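Local coordinates for fiber (Human adenovirus 26, PDB 6FJN), which probably attaches the virus to host-cell receptors through its trimeric knob, the globular domain at the tip of the capsid fiber, at residues K56-I61 with T157-W162; R121-S126 with I139-F144; S62-E67 with E147-C152. One frame throughout, in Å; residues are numbered along the deposited sequence.

In the fold
All three contacts involve the four-stranded antiparallel sheet of the knob, whose strand order is 58-65, 154-161, 137-144, 123-129. Contact 1 zips one outermost strand to its neighbour, and contact 2 joins the other two strands as a hairpin; their centres lie about 11 Å apart, bridged by backbone bonds such as Thr159 N to Thr141 O. Contact 3 sets the loop between strands 137-144 and 154-161 against strand 58-65, its centre about 18 Å from that of contact 1 and 17 Å from that of contact 2. Along the chain contact 2 nests inside contact 3, and contact 3 inside contact 1. Contact 2 lies at the subunit interface of the trimeric knob, contacts 1 and 3 within one subunit.

Contact 1: residues K56-I61 with T157-W162; sequences KKDVKI and TFTFTW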
# COMPACT_ATOMS: atom_id res chain seq x y z
N LYS A 56 -11.70 -1.44 -25.98
CA LYS A 56 -11.40 -2.62 -25.18
C LYS A 56 -11.12 -2.27 -23.71
O LYS A 56 -10.31 -1.42 -23.42
CB LYS A 56 -10.26 -3.43 -25.76
CG LYS A 56 -10.16 -4.81 -25.09
CD LYS A 56 -9.19 -5.72 -25.74
CE LYS A 56 -9.39 -7.14 -25.20
NZ LYS A 56 -8.54 -8.12 -25.88
N LYS A 57 -11.84 -2.99 -22.84
CA LYS A 57 -11.79 -2.75 -21.41
C LYS A 57 -10.65 -3.56 -20.76
O LYS A 57 -10.85 -4.22 -19.69
CB LYS A 57 -13.15 -3.08 -20.77
CG LYS A 57 -14.36 -2.34 -21.37
CD LYS A 57 -15.64 -2.62 -20.61
CE LYS A 57 -16.78 -1.73 -21.10
NZ LYS A 57 -16.92 -1.59 -22.56
N ASP A 58 -9.45 -3.53 -21.37
CA ASP A 58 -8.27 -4.24 -20.92
C ASP A 58 -7.12 -3.59 -21.62
O ASP A 58 -7.13 -3.57 -22.88
CB ASP A 58 -8.37 -5.75 -21.25
CG ASP A 58 -7.20 -6.55 -20.66
OD1 ASP A 58 -7.09 -6.60 -19.43
OD2 ASP A 58 -6.42 -7.13 -21.46
N VAL A 59 -6.23 -2.90 -20.85
CA VAL A 59 -5.03 -2.11 -21.34
C VAL A 59 -3.75 -2.53 -20.61
O VAL A 59 -3.67 -2.35 -19.36
CB VAL A 59 -5.16 -0.58 -21.20
CG1 VAL A 59 -3.91 0.08 -21.80
CG2 VAL A 59 -6.41 -0.11 -21.94
N LYS A 60 -2.75 -3.01 -21.37
CA LYS A 60 -1.53 -3.44 -20.73
C LYS A 60 -0.39 -2.49 -21.08
O LYS A 60 -0.07 -2.28 -22.29
CB LYS A 60 -1.20 -4.83 -21.25
CG LYS A 60 0.05 -5.48 -20.69
CD LYS A 60 0.28 -6.85 -21.34
CE LYS A 60 1.54 -7.47 -20.78
NZ LYS A 60 1.58 -8.85 -21.26
N ILE A 61 0.26 -1.96 -20.09
CA ILE A 61 1.44 -1.09 -20.22
C ILE A 61 2.65 -1.89 -19.83
O ILE A 61 2.74 -2.38 -18.70
CB ILE A 61 1.30 0.12 -19.28
CG1 ILE A 61 0.01 0.90 -19.52
CG2 ILE A 61 2.54 1.02 -19.36
CD1 ILE A 61 -0.19 1.33 -20.94
N THR A 157 4.80 -4.82 -15.61
CA THR A 157 3.66 -4.44 -16.44
C THR A 157 2.51 -4.00 -15.56
O THR A 157 2.33 -4.48 -14.43
CB THR A 157 3.24 -5.56 -17.41
OG1 THR A 157 2.70 -6.66 -16.67
CG2 THR A 157 4.41 -6.02 -18.26
N PHE A 158 1.72 -3.08 -16.09
CA PHE A 158 0.53 -2.54 -15.44
C PHE A 158 -0.63 -2.78 -16.36
O PHE A 158 -0.65 -2.19 -17.46
CB PHE A 158 0.68 -1.03 -15.17
CG PHE A 158 1.92 -0.66 -14.42
CD1 PHE A 158 1.95 -0.64 -13.03
CD2 PHE A 158 3.08 -0.31 -15.09
CE1 PHE A 158 3.09 -0.33 -12.32
CE2 PHE A 158 4.22 -0.02 -14.40
CZ PHE A 158 4.24 -0.03 -13.02
N THR A 159 -1.58 -3.62 -15.95
CA THR A 159 -2.76 -3.85 -16.75
C THR A 159 -3.95 -3.27 -16.02
O THR A 159 -4.07 -3.38 -14.78
CB THR A 159 -2.96 -5.36 -16.97
OG1 THR A 159 -1.81 -5.91 -17.63
CG2 THR A 159 -4.18 -5.69 -17.83
N PHE A 160 -4.85 -2.66 -16.79
CA PHE A 160 -6.07 -2.09 -16.26
C PHE A 160 -7.22 -2.80 -16.95
O PHE A 160 -7.25 -2.85 -18.22
CB PHE A 160 -6.10 -0.59 -16.53
CG PHE A 160 -4.98 0.15 -15.84
CD1 PHE A 160 -3.74 0.25 -16.45
CD2 PHE A 160 -5.13 0.62 -14.55
CE1 PHE A 160 -2.70 0.85 -15.81
CE2 PHE A 160 -4.08 1.26 -13.90
CZ PHE A 160 -2.87 1.34 -14.53
N THR A 161 -8.13 -3.40 -16.17
CA THR A 161 -9.19 -4.23 -16.72
C THR A 161 -10.49 -3.86 -16.06
O THR A 161 -10.51 -3.70 -14.81
CB THR A 161 -8.89 -5.74 -16.43
OG1 THR A 161 -7.58 -6.08 -16.84
CG2 THR A 161 -9.86 -6.65 -17.14
N TRP A 162 -11.56 -3.75 -16.80
CA TRP A 162 -12.83 -3.36 -16.17
C TRP A 162 -13.97 -3.97 -16.96
O TRP A 162 -13.81 -4.55 -18.02
CB TRP A 162 -12.96 -1.84 -16.05
CG TRP A 162 -12.93 -1.08 -17.32
CD1 TRP A 162 -14.00 -0.53 -17.94
CD2 TRP A 162 -11.78 -0.66 -18.06
NE1 TRP A 162 -13.62 0.17 -19.05
CE2 TRP A 162 -12.25 0.12 -19.14
CE3 TRP A 162 -10.42 -0.87 -17.95
CZ2 TRP A 162 -11.39 0.68 -20.09
CZ3 TRP A 162 -9.57 -0.32 -18.89
CH2 TRP A 162 -10.06 0.45 -19.96
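Lys57 lies across one face of the Trp162 indole, the two side chains crossing at about a right angle. Its CA sits 3.6 Å above the ring plane, over the centre, and CB makes a CH-pi contact, 3.6 Å from the centroid of the five-membered ring; CB also lies 3.2 Å from Trp162 O. CG comes within 3.5 Å of Trp162 NE1, and CD meets CD1 and O of Trp162 before the chain leads away with NZ. Trp162 chi1 of 61° sets CG between its own backbone N and carbonyl carbon; the indole turns one face to Lys57, and Tyr166 stacks on the same ring system. Lys57 O accepts a hydrogen bond from Trp162 N. Beyond it, Val59–Phe160 and Ile61–Phe158 are antiparallel hydrogen-bonded pairs, with two N-H...O bonds each. On the face bearing Asp58, Thr161 OG1 donates to Asp58 OD1 (2.7 Å), nearly in line with the C-O bond, while Thr159 CG2 touches that same oxygen. Lys60 lays CG against Thr159 OG1 and sends NZ to a salt bridge with Glu147. Polar groups therefore line one face; on the other, apolar Ile61, Phe158 and Phe160 pack against strand 34-43 and Val59 against Tyr48.

Contact 2: residues R121-S126 with I139-F144; sequences RTKIIS and IITIAF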
# COMPACT_ATOMS: atom_id res chain seq x y z
N ARG A 121 2.40 -14.80 -6.40
CA ARG A 121 3.09 -13.67 -5.78
C ARG A 121 3.77 -12.76 -6.80
O ARG A 121 4.12 -11.62 -6.48
CB ARG A 121 4.12 -14.15 -4.76
CG ARG A 121 5.36 -14.82 -5.36
CD ARG A 121 6.28 -15.35 -4.28
NE ARG A 121 7.48 -15.89 -4.89
CZ ARG A 121 8.37 -16.64 -4.30
NH1 ARG A 121 8.34 -16.94 -3.00
NH2 ARG A 121 9.35 -17.12 -5.06
N THR A 122 3.92 -13.21 -8.04
CA THR A 122 4.43 -12.37 -9.14
C THR A 122 3.50 -11.26 -9.55
O THR A 122 3.92 -10.43 -10.37
CB THR A 122 4.81 -13.22 -10.36
OG1 THR A 122 3.64 -13.81 -10.92
CG2 THR A 122 5.86 -14.28 -10.05
N LYS A 123 2.28 -11.24 -9.02
CA LYS A 123 1.32 -10.20 -9.34
C LYS A 123 0.81 -9.54 -8.07
O LYS A 123 0.75 -10.15 -7.00
CB LYS A 123 0.15 -10.76 -10.15
CG LYS A 123 0.56 -11.13 -11.55
CD LYS A 123 -0.54 -11.74 -12.36
CE LYS A 123 -0.17 -12.00 -13.80
NZ LYS A 123 -1.30 -12.56 -14.59
N ILE A 124 0.38 -8.30 -8.26
CA ILE A 124 -0.44 -7.52 -7.33
C ILE A 124 -1.73 -7.22 -8.05
O ILE A 124 -1.68 -6.75 -9.20
CB ILE A 124 0.23 -6.20 -6.92
CG1 ILE A 124 1.57 -6.45 -6.27
CG2 ILE A 124 -0.70 -5.37 -6.07
CD1 ILE A 124 2.42 -5.20 -6.33
N ILE A 125 -2.89 -7.49 -7.44
CA ILE A 125 -4.16 -7.15 -8.06
C ILE A 125 -4.95 -6.34 -7.07
O ILE A 125 -5.09 -6.75 -5.88
CB ILE A 125 -4.93 -8.40 -8.49
CG1 ILE A 125 -4.18 -9.11 -9.64
CG2 ILE A 125 -6.34 -8.05 -8.95
CD1 ILE A 125 -4.73 -10.45 -10.03
N SER A 126 -5.48 -5.21 -7.49
CA SER A 126 -6.32 -4.38 -6.62
C SER A 126 -7.23 -3.56 -7.49
O SER A 126 -7.34 -3.79 -8.72
CB SER A 126 -5.44 -3.53 -5.72
OG SER A 126 -6.19 -2.91 -4.68
N ILE A 139 -9.69 -2.64 -12.34
CA ILE A 139 -8.77 -3.57 -11.71
C ILE A 139 -7.39 -3.19 -12.23
O ILE A 139 -7.21 -2.97 -13.45
CB ILE A 139 -9.13 -5.02 -12.08
CG1 ILE A 139 -10.62 -5.31 -11.81
CG2 ILE A 139 -8.25 -6.00 -11.37
CD1 ILE A 139 -11.08 -6.58 -12.49
N ILE A 140 -6.47 -3.05 -11.32
CA ILE A 140 -5.06 -2.92 -11.69
C ILE A 140 -4.36 -4.24 -11.38
O ILE A 140 -4.50 -4.79 -10.27
CB ILE A 140 -4.36 -1.75 -10.99
CG1 ILE A 140 -2.96 -1.55 -11.55
CG2 ILE A 140 -4.38 -1.81 -9.47
CD1 ILE A 140 -2.23 -0.33 -11.03
N THR A 141 -3.62 -4.76 -12.36
CA THR A 141 -2.77 -5.93 -12.17
C THR A 141 -1.34 -5.50 -12.45
O THR A 141 -1.05 -5.07 -13.61
CB THR A 141 -3.13 -7.07 -13.11
OG1 THR A 141 -4.50 -7.46 -12.89
CG2 THR A 141 -2.26 -8.28 -12.83
N ILE A 142 -0.47 -5.58 -11.47
CA ILE A 142 0.96 -5.31 -11.65
C ILE A 142 1.65 -6.65 -11.67
O ILE A 142 1.46 -7.45 -10.76
CB ILE A 142 1.53 -4.41 -10.57
CG1 ILE A 142 0.65 -3.17 -10.39
CG2 ILE A 142 2.96 -4.04 -10.92
CD1 ILE A 142 1.11 -2.21 -9.32
N ALA A 143 2.47 -6.91 -12.70
CA ALA A 143 3.17 -8.18 -12.82
C ALA A 143 4.64 -7.96 -12.94
O ALA A 143 5.09 -7.08 -13.69
CB ALA A 143 2.66 -8.99 -14.01
N PHE A 144 5.42 -8.80 -12.25
CA PHE A 144 6.87 -8.68 -12.21
C PHE A 144 7.53 -9.83 -12.93
O PHE A 144 7.31 -11.01 -12.61
CB PHE A 144 7.33 -8.67 -10.75
CG PHE A 144 6.72 -7.52 -9.98
CD1 PHE A 144 7.13 -6.21 -10.20
CD2 PHE A 144 5.70 -7.71 -9.08
CE1 PHE A 144 6.54 -5.15 -9.58
CE2 PHE A 144 5.10 -6.63 -8.43
CZ PHE A 144 5.53 -5.36 -8.71
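Thr122 through Ser126 run antiparallel to Ile140 through Phe144, the axes of strands 123-126 and 139-144 approaching to 4.6 Å at 172°. Ile124–Ile142 and Ser126–Ile140 are hydrogen-bonded pairs, each closed by two backbone bonds, while Lys123–Ala143 and Ile125–Thr141 are non-hydrogen-bonded pairs. The ladder ends where the 3-10 segment gives way to the strand: Phe144 N donates to Thr122 O (2.9 Å).

On one face, Ile124 stretches CD1 to the Phe144 ring, meeting it at the edge and in plane, 3.7 Å from CE2. With Ile124 chi2 at 160°, CD1 extends away from CA toward that edge. Tyr180 and Tyr108 meet the same phenyl ring. Ile142 packs CB to CB against Ile124, and both rest on Phe178 of strand 176-181. Ile140 CG2 lies 3.6 Å from Ser126 O. The other face is more mixed. Ile125 lies alongside Thr141, its CG1 against both OG1 and CG2, and its CG2 meets Ile139 CG2 at 3.7 Å. Lys123 passes its methylene chain over Ala143, CG reaching the CB of that alanine and CD the CG2 of Thr141.

From this second face Lys123, Ile125 and Ile139 pack on Ala132, Tyr129 and Thr134 of a second subunit, and Arg121 NH1 reaches that subunit's Thr25 and Asp9. It is a beta hairpin at the border of a two-sheet knob: one face lines the interior between the sheets, and the other is part of the trimer interface.

Contact 3: residues S62-E67 with E147-C152; sequences SLLFDE and ETENGC
Leu64 chi1 of -53° places CG beside its backbone N, and the branch there spreads two methyls toward the loop 147-152. Glu147 bends at chi2 (-59°), which turns CD back, whereas Glu149 is extended beyond CG, with CG anti to the backbone N. Both glutamates cross Leu64 at about a right angle, one at each methyl. CD2 packs on Glu147 CB at 3.7 Å and also touches CG. CD1 touches Glu149 at CB, CG, CD and OE1, the last 3.7 Å away. Closer to the backbone, Leu64 CB meets Cys152 CB at 4.0 Å; Cys152 CB also approaches Phe65 O.

The polar ends meet through one water. It accepts from Ser62 OG (2.8 Å) and donates to Glu147 OE1 (2.7 Å) and Glu149 OE1 (2.6 Å). Both water protons are thus spent on carboxylates, a use that would soften the repulsion between two neighbouring acids; OE2 of Glu147 is already paired with Lys60, whose charge probably balances this carboxylate further.

Within the loop, Cys152 N donates to Glu149 O at 3.2 Å, and Asn150 and Gly151 both have positive phi, which helps the chain reverse. Lys110 NZ binds the carbonyl oxygens of Glu147 and Cys152, joining the two ends of the loop. Strand 58-65 is the outermost strand of its sheet within this chain, and here the connection between strands 137-144 and 154-161 of the beta-sandwich knob closes over its buried Leu64, with the water and the two carboxylates at the side.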
# COMPACT_ATOMS: atom_id res chain seq x y z
N SER A 62 3.60 -2.05 -20.75
CA SER A 62 4.76 -2.89 -20.50
C SER A 62 6.04 -2.08 -20.36
O SER A 62 6.39 -1.31 -21.26
CB SER A 62 4.99 -3.82 -21.66
OG SER A 62 3.89 -4.72 -21.76
N LEU A 63 6.75 -2.27 -19.24
CA LEU A 63 8.11 -1.77 -19.06
C LEU A 63 9.03 -2.98 -19.10
O LEU A 63 8.95 -3.86 -18.24
CB LEU A 63 8.29 -1.02 -17.76
CG LEU A 63 7.70 0.40 -17.68
CD1 LEU A 63 6.21 0.49 -17.92
CD2 LEU A 63 8.08 1.04 -16.38
N LEU A 64 9.87 -3.04 -20.13
CA LEU A 64 10.81 -4.13 -20.32
C LEU A 64 12.20 -3.59 -20.08
O LEU A 64 12.52 -2.48 -20.55
CB LEU A 64 10.74 -4.61 -21.77
CG LEU A 64 9.34 -4.97 -22.28
CD1 LEU A 64 9.44 -5.41 -23.75
CD2 LEU A 64 8.69 -6.04 -21.45
N PHE A 65 13.05 -4.33 -19.35
CA PHE A 65 14.37 -3.84 -18.99
C PHE A 65 15.43 -4.83 -19.42
O PHE A 65 15.21 -6.07 -19.37
CB PHE A 65 14.50 -3.60 -17.49
CG PHE A 65 13.47 -2.65 -16.92
CD1 PHE A 65 13.69 -1.26 -16.94
CD2 PHE A 65 12.28 -3.13 -16.40
CE1 PHE A 65 12.76 -0.39 -16.42
CE2 PHE A 65 11.35 -2.24 -15.83
CZ PHE A 65 11.60 -0.89 -15.87
N ASP A 66 16.60 -4.30 -19.74
CA ASP A 66 17.76 -5.15 -20.03
C ASP A 66 18.47 -5.54 -18.75
O ASP A 66 18.04 -5.24 -17.64
CB ASP A 66 18.65 -4.42 -21.05
CG ASP A 66 19.33 -3.18 -20.56
OD1 ASP A 66 19.53 -3.05 -19.32
OD2 ASP A 66 19.68 -2.32 -21.41
N GLU A 67 19.63 -6.21 -18.97
CA GLU A 67 20.52 -6.74 -17.89
C GLU A 67 21.05 -5.68 -16.93
O GLU A 67 21.51 -5.96 -15.83
CB GLU A 67 21.71 -7.48 -18.53
CG GLU A 67 21.33 -8.88 -18.95
CD GLU A 67 21.15 -9.81 -17.76
OE1 GLU A 67 20.31 -10.74 -17.83
OE2 GLU A 67 21.80 -9.61 -16.71
N GLU A 147 7.22 -10.98 -18.54
CA GLU A 147 7.42 -10.82 -19.96
C GLU A 147 8.69 -11.52 -20.41
O GLU A 147 9.67 -11.57 -19.72
CB GLU A 147 7.53 -9.35 -20.33
CG GLU A 147 6.26 -8.56 -19.95
CD GLU A 147 5.02 -9.10 -20.62
OE1 GLU A 147 5.01 -9.16 -21.88
OE2 GLU A 147 4.02 -9.37 -19.95
N THR A 148 8.63 -12.04 -21.63
CA THR A 148 9.82 -12.51 -22.33
C THR A 148 10.09 -11.69 -23.66
O THR A 148 11.14 -11.92 -24.27
CB THR A 148 9.69 -14.00 -22.66
OG1 THR A 148 8.46 -14.17 -23.34
CG2 THR A 148 9.67 -14.80 -21.37
N GLU A 149 9.18 -10.76 -24.02
CA GLU A 149 9.24 -9.92 -25.25
C GLU A 149 10.68 -9.43 -25.41
O GLU A 149 11.29 -8.89 -24.45
CB GLU A 149 8.23 -8.72 -25.18
CG GLU A 149 8.12 -7.85 -26.45
CD GLU A 149 7.08 -6.73 -26.47
OE1 GLU A 149 6.35 -6.48 -25.50
OE2 GLU A 149 7.01 -6.03 -27.52
N ASN A 150 11.24 -9.59 -26.61
CA ASN A 150 12.46 -8.92 -27.01
C ASN A 150 13.71 -9.15 -26.15
O ASN A 150 14.60 -8.32 -26.03
CB ASN A 150 12.15 -7.42 -27.24
CG ASN A 150 11.27 -7.18 -28.51
OD1 ASN A 150 11.05 -8.08 -29.32
ND2 ASN A 150 10.79 -5.99 -28.66
N GLY A 151 13.81 -10.33 -25.57
CA GLY A 151 15.01 -10.69 -24.79
C GLY A 151 15.13 -9.96 -23.46
O GLY A 151 16.22 -9.93 -22.91
N CYS A 152 14.06 -9.36 -22.96
CA CYS A 152 14.15 -8.61 -21.69
C CYS A 152 14.68 -9.45 -20.54
O CYS A 152 14.46 -10.67 -20.47
CB CYS A 152 12.82 -7.99 -21.36
SG CYS A 152 11.46 -9.11 -20.96
O HOH W 1 5.18 -6.76 -23.14